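Local coordinates for OmpA family protein (Klebsiella pneumoniae subsp. pneumoniae, PDB 7RJJ) that probably anchors the outer membrane to the cell wall through this peptidoglycan-binding OmpA-like domain, which holds D-alanine here, at residues I37-T51 / G79-E93. Numbering follows the deposited sequence.
Sequences IKARPGWLIVVAGHT and GDVPDSCFAVQGYGE. With DAL (D-alanine), chain C.
The carbonyl oxygen of G79 receives the ammonium of K38, NZ to O 2.7 Å and nearly in line with the C=O bond; a bend at chi2 (-69°) turns the lysine chain toward it from helix 27-38. V81 splits its methyls: CG2 lies against K38 CE and I37, while CG1 meets I45 CD1 tip to tip at 3.7 Å. The same CD1 rests on CB of C85, whose sulfur is tied to C123, and makes an off-centre CH-pi contact with the F86 ring, 4.2 Å from CD1 to its centroid. I45 and F86 run side by side, whereas V47 CG2 comes to the ring's edge; M75 and R72 of helix 57-77 also touch the phenyl group. Strands 43-49 and 86-90 pair in parallel, I45 beside F86 through G49 beside G90, with backbone bonds running on to the C85 carbonyl and the Y91 amide; V47 N, for one, reaches A87 O at 2.8 Å along a nearly straight line. This is the beta-alpha-beta unit of the OmpA C-terminal domain, with helix 57-77 as the crossover and 86-90 as an outer strand. On the opposite sheet face from F86, A87 CB meets L44 CD1, and the extended Q89 sets OE1 3.6 Å from both V46 CG1 and A48 CB. Beyond them Y91 lies nearly parallel to the H50 imidazole, planes at 2° but slid apart, with CE1 of H50 3.4 Å from Y91 CD2; A48 CB sits at the tyrosine's edge. G92 O accepts T51 N from above its carbonyl plane and a water that also bonds H50 ND1. At E93, whose carboxylate binds N60, CB packs against OG1 of T51, a residue of the D-alanine pocket.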
ATOM      1  N   ILE A  37      -0.177  12.628   2.288  1.00 19.64           N
ATOM      2  CA  ILE A  37       0.498  12.842   0.969  1.00 19.11           C
ATOM      3  C   ILE A  37       0.370  14.319   0.561  1.00 20.94           C
ATOM      4  O   ILE A  37       1.396  14.900   0.108  1.00 20.91           O
ATOM      5  CB  ILE A  37      -0.074  11.892  -0.109  1.00 17.57           C
ATOM      6  CG1 ILE A  37       0.439  10.465   0.102  1.00 16.39           C
ATOM      7  CG2 ILE A  37       0.239  12.395  -1.515  1.00 17.55           C
ATOM      8  CD1 ILE A  37      -0.340   9.383  -0.611  1.00 15.68           C
ATOM      9  N   LYS A  38      -0.815  14.908   0.757  1.00 22.42           N
ATOM     10  CA  LYS A  38      -1.078  16.307   0.330  1.00 24.99           C
ATOM     11  C   LYS A  38      -0.211  17.274   1.136  1.00 26.54           C
ATOM     12  O   LYS A  38       0.127  18.327   0.584  1.00 27.96           O
ATOM     13  CB  LYS A  38      -2.570  16.636   0.455  1.00 27.25           C
ATOM     14  CG  LYS A  38      -3.467  15.877  -0.513  1.00 26.93           C
ATOM     15  CD  LYS A  38      -3.283  16.293  -1.948  1.00 27.76           C
ATOM     16  CE  LYS A  38      -4.058  15.430  -2.918  1.00 27.58           C
ATOM     17  NZ  LYS A  38      -4.059  16.020  -4.282  1.00 28.20           N
ATOM     18  N   ALA A  39       0.177  16.899   2.356  1.00 26.46           N
ATOM     19  CA  ALA A  39       0.997  17.795   3.201  1.00 28.90           C
ATOM     20  C   ALA A  39       2.457  17.783   2.738  1.00 28.69           C
ATOM     21  O   ALA A  39       3.217  18.637   3.220  1.00 29.83           O
ATOM     22  CB  ALA A  39       0.877  17.391   4.649  1.00 29.81           C
ATOM     23  N   ARG A  40       2.833  16.866   1.834  1.00 26.77           N
ATOM     24  CA  ARG A  40       4.251  16.817   1.391  1.00 26.63           C
ATOM     25  C   ARG A  40       4.304  16.784  -0.136  1.00 23.92           C
ATOM     26  O   ARG A  40       4.727  15.804  -0.735  1.00 21.37           O
ATOM     27  CB  ARG A  40       4.963  15.642   2.067  1.00 27.28           C
ATOM     28  CG  ARG A  40       4.479  15.396   3.491  1.00 30.53           C
ATOM     29  CD  ARG A  40       5.512  14.970   4.507  1.00 32.73           C
ATOM     30  NE  ARG A  40       6.353  16.115   4.837  1.00 38.66           N
ATOM     31  CZ  ARG A  40       7.038  16.271   5.971  1.00 41.18           C
ATOM     32  NH1 ARG A  40       7.772  17.357   6.150  1.00 43.34           N
ATOM     33  NH2 ARG A  40       6.972  15.362   6.930  1.00 42.56           N
ATOM     34  N   PRO A  41       3.907  17.882  -0.812  1.00 25.36           N
ATOM     35  CA  PRO A  41       3.936  17.928  -2.272  1.00 23.87           C
ATOM     36  C   PRO A  41       5.333  17.662  -2.844  1.00 20.95           C
ATOM     37  O   PRO A  41       6.280  18.156  -2.298  1.00 21.08           O
ATOM     38  CB  PRO A  41       3.531  19.371  -2.619  1.00 26.24           C
ATOM     39  CG  PRO A  41       2.809  19.883  -1.394  1.00 28.83           C
ATOM     40  CD  PRO A  41       3.384  19.122  -0.218  1.00 28.03           C
ATOM     41  N   GLY A  42       5.419  16.818  -3.868  1.00 19.12           N
ATOM     42  CA  GLY A  42       6.707  16.601  -4.552  1.00 17.50           C
ATOM     43  C   GLY A  42       7.548  15.483  -3.980  1.00 15.49           C
ATOM     44  O   GLY A  42       8.582  15.179  -4.597  1.00 15.14           O
ATOM     45  N   TRP A  43       7.157  14.893  -2.847  1.00 14.68           N
ATOM     46  CA  TRP A  43       7.944  13.762  -2.287  1.00 13.43           C
ATOM     47  C   TRP A  43       7.616  12.490  -3.079  1.00 12.14           C
ATOM     48  O   TRP A  43       6.445  12.345  -3.489  1.00 12.42           O
ATOM     49  CB  TRP A  43       7.622  13.565  -0.801  1.00 14.11           C
ATOM     50  CG  TRP A  43       8.124  14.628   0.124  1.00 15.56           C
ATOM     51  CD1 TRP A  43       8.044  15.984  -0.021  1.00 16.58           C
ATOM     52  CD2 TRP A  43       8.652  14.399   1.439  1.00 16.75           C
ATOM     53  NE1 TRP A  43       8.567  16.605   1.081  1.00 18.27           N
ATOM     54  CE2 TRP A  43       8.937  15.657   1.999  1.00 18.56           C
ATOM     55  CE3 TRP A  43       8.942  13.249   2.176  1.00 16.85           C
ATOM     56  CZ2 TRP A  43       9.503  15.796   3.266  1.00 20.74           C
ATOM     57  CZ3 TRP A  43       9.496  13.384   3.424  1.00 18.95           C
ATOM     58  CH2 TRP A  43       9.762  14.641   3.968  1.00 20.97           C
ATOM     59  N   LEU A  44       8.596  11.614  -3.298  1.00 11.28           N
ATOM     60  CA  LEU A  44       8.293  10.310  -3.939  1.00 10.53           C
ATOM     61  C   LEU A  44       7.388   9.509  -2.993  1.00  9.95           C
ATOM     62  O   LEU A  44       7.744   9.381  -1.791  1.00 10.14           O
ATOM     63  CB  LEU A  44       9.580   9.532  -4.214  1.00 10.72           C
ATOM     64  CG  LEU A  44       9.385   8.155  -4.848  1.00 10.56           C
ATOM     65  CD1 LEU A  44       8.853   8.280  -6.270  1.00 11.22           C
ATOM     66  CD2 LEU A  44      10.685   7.357  -4.837  1.00 11.37           C
ATOM     67  N   ILE A  45       6.296   8.968  -3.527  1.00  9.69           N
ATOM     68  CA  ILE A  45       5.308   8.160  -2.754  1.00  9.54           C
ATOM     69  C   ILE A  45       5.628   6.704  -3.061  1.00  8.87           C
ATOM     70  O   ILE A  45       5.276   6.239  -4.168  1.00  9.06           O
ATOM     71  CB  ILE A  45       3.853   8.530  -3.114  1.00 10.46           C
ATOM     72  CG1 ILE A  45       3.606  10.039  -3.051  1.00 11.49           C
ATOM     73  CG2 ILE A  45       2.858   7.768  -2.246  1.00 10.89           C
ATOM     74  CD1 ILE A  45       2.304  10.460  -3.667  1.00 13.08           C
ATOM     75  N   VAL A  46       6.337   6.040  -2.155  1.00  8.55           N
ATOM     76  CA  VAL A  46       6.665   4.615  -2.402  1.00  8.29           C
ATOM     77  C   VAL A  46       5.495   3.803  -1.852  1.00  8.24           C
ATOM     78  O   VAL A  46       5.248   3.862  -0.637  1.00  8.57           O
ATOM     79  CB  VAL A  46       8.021   4.208  -1.796  1.00  8.64           C
ATOM     80  CG1 VAL A  46       8.254   2.702  -1.893  1.00  8.77           C
ATOM     81  CG2 VAL A  46       9.168   4.984  -2.418  1.00  9.21           C
ATOM     82  N   VAL A  47       4.799   3.094  -2.729  1.00  8.30           N
ATOM     83  CA  VAL A  47       3.592   2.311  -2.344  1.00  8.61           C
ATOM     84  C   VAL A  47       3.972   0.826  -2.384  1.00  8.44           C
ATOM     85  O   VAL A  47       4.247   0.321  -3.482  1.00  8.67           O
ATOM     86  CB  VAL A  47       2.405   2.629  -3.273  1.00  9.48           C
ATOM     87  CG1 VAL A  47       1.127   1.988  -2.752  1.00 10.27           C
ATOM     88  CG2 VAL A  47       2.203   4.123  -3.444  1.00 10.03           C
ATOM     89  N   ALA A  48       4.029   0.183  -1.219  1.00  8.50           N
ATOM     90  CA  ALA A  48       4.479  -1.223  -1.109  1.00  8.64           C
ATOM     91  C   ALA A  48       3.315  -2.132  -0.719  1.00  9.13           C
ATOM     92  O   ALA A  48       2.646  -1.857   0.319  1.00  9.62           O
ATOM     93  CB  ALA A  48       5.605  -1.323  -0.114  1.00  8.94           C
ATOM     94  N   GLY A  49       3.068  -3.146  -1.548  1.00  9.50           N
ATOM     95  CA  GLY A  49       2.001  -4.125  -1.270  1.00 10.21           C
ATOM     96  C   GLY A  49       2.541  -5.344  -0.547  1.00 10.57           C
ATOM     97  O   GLY A  49       3.746  -5.693  -0.711  1.00 10.56           O
ATOM     98  N   HIS A  50       1.658  -6.013   0.198  1.00 11.51           N
ATOM     99  CA  HIS A  50       2.025  -7.204   0.992  1.00 12.15           C
ATOM    100  C   HIS A  50       0.893  -8.228   0.917  1.00 13.18           C
ATOM    101  O   HIS A  50      -0.241  -7.857   0.525  1.00 13.56           O
ATOM    102  CB  HIS A  50       2.266  -6.812   2.449  1.00 12.81           C
ATOM    103  CG  HIS A  50       3.364  -5.825   2.656  1.00 12.59           C
ATOM    104  ND1 HIS A  50       4.632  -6.217   3.021  1.00 13.13           N
ATOM    105  CD2 HIS A  50       3.377  -4.477   2.606  1.00 12.34           C
ATOM    106  CE1 HIS A  50       5.399  -5.156   3.161  1.00 13.34           C
ATOM    107  NE2 HIS A  50       4.657  -4.063   2.904  1.00 12.59           N
ATOM    108  N   THR A  51       1.199  -9.455   1.308  1.00 14.18           N
ATOM    109  CA  THR A  51       0.188 -10.545   1.316  1.00 15.61           C
ATOM    110  C   THR A  51       0.355 -11.370   2.587  1.00 16.97           C
ATOM    111  O   THR A  51       1.372 -11.182   3.279  1.00 16.61           O
ATOM    112  CB  THR A  51       0.371 -11.497   0.129  1.00 15.82           C
ATOM    113  OG1 THR A  51       1.547 -12.278   0.345  1.00 15.92           O
ATOM    114  CG2 THR A  51       0.492 -10.774  -1.193  1.00 15.60           C
ATOM    115  N   GLY A  79      -7.718  10.941  -5.533  1.00 24.10           N
ATOM    116  CA  GLY A  79      -6.969  11.942  -4.740  1.00 24.61           C
ATOM    117  C   GLY A  79      -6.245  12.988  -5.587  1.00 25.31           C
ATOM    118  O   GLY A  79      -5.604  13.907  -4.959  1.00 26.08           O
ATOM    119  N   ASP A  80      -6.466  12.924  -6.931  1.00 26.65           N
ATOM    120  CA  ASP A  80      -5.859  13.920  -7.859  1.00 28.55           C
ATOM    121  C   ASP A  80      -4.359  14.112  -7.596  1.00 25.87           C
ATOM    122  O   ASP A  80      -3.877  15.245  -7.760  1.00 26.25           O
ATOM    123  CB  ASP A  80      -6.582  15.268  -7.802  1.00 33.27           C
ATOM    124  CG  ASP A  80      -7.978  15.227  -8.389  1.00 37.80           C
ATOM    125  OD1 ASP A  80      -8.773  14.351  -7.964  1.00 41.70           O
ATOM    126  OD2 ASP A  80      -8.251  16.042  -9.299  1.00 41.79           O
ATOM    127  N   VAL A  81      -3.653  13.053  -7.195  1.00 22.99           N
ATOM    128  CA  VAL A  81      -2.172  13.125  -7.010  1.00 21.47           C
ATOM    129  C   VAL A  81      -1.536  12.825  -8.367  1.00 20.74           C
ATOM    130  O   VAL A  81      -1.916  11.850  -9.012  1.00 19.67           O
ATOM    131  CB  VAL A  81      -1.695  12.140  -5.925  1.00 20.00           C
ATOM    132  CG1 VAL A  81      -0.187  12.199  -5.726  1.00 18.84           C
ATOM    133  CG2 VAL A  81      -2.424  12.363  -4.602  1.00 20.68           C
ATOM    134  N   PRO A  82      -0.588  13.652  -8.876  1.00 21.25           N
ATOM    135  CA  PRO A  82       0.030  13.389 -10.179  1.00 21.60           C
ATOM    136  C   PRO A  82       0.608  11.966 -10.275  1.00 20.31           C
ATOM    137  O   PRO A  82       1.188  11.497  -9.313  1.00 18.48           O
ATOM    138  CB  PRO A  82       1.115  14.476 -10.302  1.00 22.44           C
ATOM    139  CG  PRO A  82       0.612  15.597  -9.403  1.00 23.40           C
ATOM    140  CD  PRO A  82      -0.098  14.898  -8.263  1.00 22.11           C
ATOM    141  N   ASP A  83       0.473  11.342 -11.442  1.00 21.56           N
ATOM    142  CA  ASP A  83       0.924   9.941 -11.646  1.00 21.84           C
ATOM    143  C   ASP A  83       2.433   9.785 -11.395  1.00 19.52           C
ATOM    144  O   ASP A  83       2.818   8.743 -10.889  1.00 17.71           O
ATOM    145  CB  ASP A  83       0.480   9.456 -13.018  1.00 25.50           C
ATOM    146  CG  ASP A  83       0.748   7.991 -13.295  1.00 29.75           C
ATOM    147  OD1 ASP A  83       1.916   7.643 -13.434  1.00 33.28           O
ATOM    148  OD2 ASP A  83      -0.211   7.212 -13.398  1.00 34.25           O
ATOM    149  N   SER A  84       3.230  10.790 -11.749  1.00 18.98           N
ATOM    150  CA  SER A  84       4.705  10.638 -11.600  1.00 18.49           C
ATOM    151  C   SER A  84       5.134  10.609 -10.128  1.00 17.32           C
ATOM    152  O   SER A  84       6.296  10.261  -9.880  1.00 16.99           O
ATOM    153  CB  SER A  84       5.452  11.718 -12.334  1.00 20.01           C
ATOM    154  OG  SER A  84       5.219  12.987 -11.761  1.00 20.81           O
ATOM    155  N   CYS A  85       4.243  10.933  -9.187  1.00 16.92           N
ATOM    156  CA  CYS A  85       4.655  10.952  -7.752  1.00 16.64           C
ATOM    157  C   CYS A  85       4.903   9.544  -7.204  1.00 14.58           C
ATOM    158  O   CYS A  85       5.622   9.424  -6.188  1.00 14.44           O
ATOM    159  CB  CYS A  85       3.564  11.552  -6.872  1.00 17.98           C
ATOM    160  SG  CYS A  85       3.156  13.265  -7.277  1.00 22.02           S
ATOM    161  N   PHE A  86       4.334   8.526  -7.851  1.00 13.38           N
ATOM    162  CA  PHE A  86       4.337   7.157  -7.276  1.00 12.13           C
ATOM    163  C   PHE A  86       5.422   6.222  -7.821  1.00 11.89           C
ATOM    164  O   PHE A  86       5.861   6.332  -8.985  1.00 12.32           O
ATOM    165  CB  PHE A  86       2.992   6.495  -7.563  1.00 11.97           C
ATOM    166  CG  PHE A  86       1.805   7.298  -7.098  1.00 12.13           C
ATOM    167  CD1 PHE A  86       1.335   7.172  -5.807  1.00 11.77           C
ATOM    168  CD2 PHE A  86       1.173   8.197  -7.948  1.00 13.11           C
ATOM    169  CE1 PHE A  86       0.251   7.918  -5.369  1.00 12.41           C
ATOM    170  CE2 PHE A  86       0.090   8.942  -7.508  1.00 13.66           C
ATOM    171  CZ  PHE A  86      -0.370   8.794  -6.220  1.00 13.38           C
ATOM    172  N   ALA A  87       5.843   5.317  -6.930  1.00 11.01           N
ATOM    173  CA  ALA A  87       6.741   4.188  -7.250  1.00 11.09           C
ATOM    174  C   ALA A  87       6.123   2.975  -6.554  1.00 10.71           C
ATOM    175  O   ALA A  87       5.900   3.065  -5.311  1.00 10.24           O
ATOM    176  CB  ALA A  87       8.160   4.460  -6.827  1.00 11.49           C
ATOM    177  N   VAL A  88       5.739   1.944  -7.316  1.00 11.07           N
ATOM    178  CA  VAL A  88       5.049   0.793  -6.660  1.00 10.86           C
ATOM    179  C   VAL A  88       6.019  -0.369  -6.488  1.00 11.15           C
ATOM    180  O   VAL A  88       6.810  -0.659  -7.394  1.00 12.00           O
ATOM    181  CB  VAL A  88       3.726   0.383  -7.345  1.00 11.51           C
ATOM    182  CG1 VAL A  88       2.716   1.530  -7.338  1.00 11.41           C
ATOM    183  CG2 VAL A  88       3.900  -0.165  -8.727  1.00 12.62           C
ATOM    184  N   GLN A  89       5.882  -1.034  -5.343  1.00 10.80           N
ATOM    185  CA  GLN A  89       6.778  -2.109  -4.868  1.00 11.28           C
ATOM    186  C   GLN A  89       5.943  -3.268  -4.337  1.00 11.57           C
ATOM    187  O   GLN A  89       4.830  -3.010  -3.871  1.00 11.02           O
ATOM    188  CB  GLN A  89       7.619  -1.531  -3.728  1.00 10.96           C
ATOM    189  CG  GLN A  89       8.602  -2.495  -3.092  1.00 11.83           C
ATOM    190  CD  GLN A  89       9.355  -1.839  -1.957  1.00 12.05           C
ATOM    191  OE1 GLN A  89       8.946  -0.815  -1.418  1.00 11.53           O
ATOM    192  NE2 GLN A  89      10.450  -2.453  -1.549  1.00 13.17           N
ATOM    193  N   GLY A  90       6.447  -4.490  -4.470  1.00 12.78           N
ATOM    194  CA  GLY A  90       5.743  -5.649  -3.900  1.00 13.60           C
ATOM    195  C   GLY A  90       6.690  -6.440  -3.027  1.00 14.50           C
ATOM    196  O   GLY A  90       7.822  -6.646  -3.453  1.00 15.18           O
ATOM    197  N   TYR A  91       6.266  -6.771  -1.814  1.00 14.79           N
ATOM    198  CA  TYR A  91       7.062  -7.622  -0.896  1.00 16.27           C
ATOM    199  C   TYR A  91       6.484  -9.035  -0.840  1.00 17.69           C
ATOM    200  O   TYR A  91       7.053  -9.885  -0.132  1.00 19.18           O
ATOM    201  CB  TYR A  91       7.067  -7.062   0.523  1.00 16.15           C
ATOM    202  CG  TYR A  91       8.028  -5.930   0.741  1.00 16.03           C
ATOM    203  CD1 TYR A  91       9.346  -6.177   1.079  1.00 17.42           C
ATOM    204  CD2 TYR A  91       7.626  -4.616   0.610  1.00 15.20           C
ATOM    205  CE1 TYR A  91      10.239  -5.140   1.286  1.00 17.50           C
ATOM    206  CE2 TYR A  91       8.508  -3.571   0.812  1.00 15.31           C
ATOM    207  CZ  TYR A  91       9.813  -3.834   1.170  1.00 16.32           C
ATOM    208  OH  TYR A  91      10.684  -2.802   1.375  1.00 17.06           O
ATOM    209  N   GLY A  92       5.356  -9.278  -1.511  1.00 17.90           N
ATOM    210  CA  GLY A  92       4.760 -10.627  -1.423  1.00 19.62           C
ATOM    211  C   GLY A  92       4.435 -10.963   0.022  1.00 20.23           C
ATOM    212  O   GLY A  92       3.936 -10.066   0.737  1.00 18.52           O
ATOM    213  N   GLU A  93       4.754 -12.189   0.452  1.00 22.57           N
ATOM    214  CA  GLU A  93       4.471 -12.647   1.840  1.00 24.09           C
ATOM    215  C   GLU A  93       5.707 -12.467   2.730  1.00 24.25           C
ATOM    216  O   GLU A  93       5.654 -12.880   3.907  1.00 25.07           O
ATOM    217  CB  GLU A  93       4.127 -14.140   1.808  1.00 26.80           C
ATOM    218  CG  GLU A  93       5.303 -14.998   1.358  1.00 28.80           C
ATOM    219  CD  GLU A  93       4.984 -16.426   0.959  1.00 32.02           C
ATOM    220  OE1 GLU A  93       3.852 -16.688   0.491  1.00 33.16           O
ATOM    221  OE2 GLU A  93       5.870 -17.280   1.133  1.00 34.48           O
TER
HETATM  222  N   DAL C 601      -1.906 -14.884   0.288  1.00 24.99           N
HETATM  223  CA  DAL C 601      -3.357 -14.566   0.126  1.00 25.85           C
HETATM  224  CB  DAL C 601      -3.863 -15.128  -1.177  1.00 29.05           C
HETATM  225  C   DAL C 601      -3.571 -13.049   0.213  1.00 25.73           C
HETATM  226  O   DAL C 601      -4.618 -12.537  -0.181  1.00 23.42           O
HETATM  227  OXT DAL C 601      -2.721 -12.296   0.700  1.00 22.22           O
HETATM  228  O   HOH W   1       5.097  -9.098   3.029  1.00 22.18           O
HETATM  229  O   HOH W   2       2.761 -12.792   5.254  1.00 24.95           O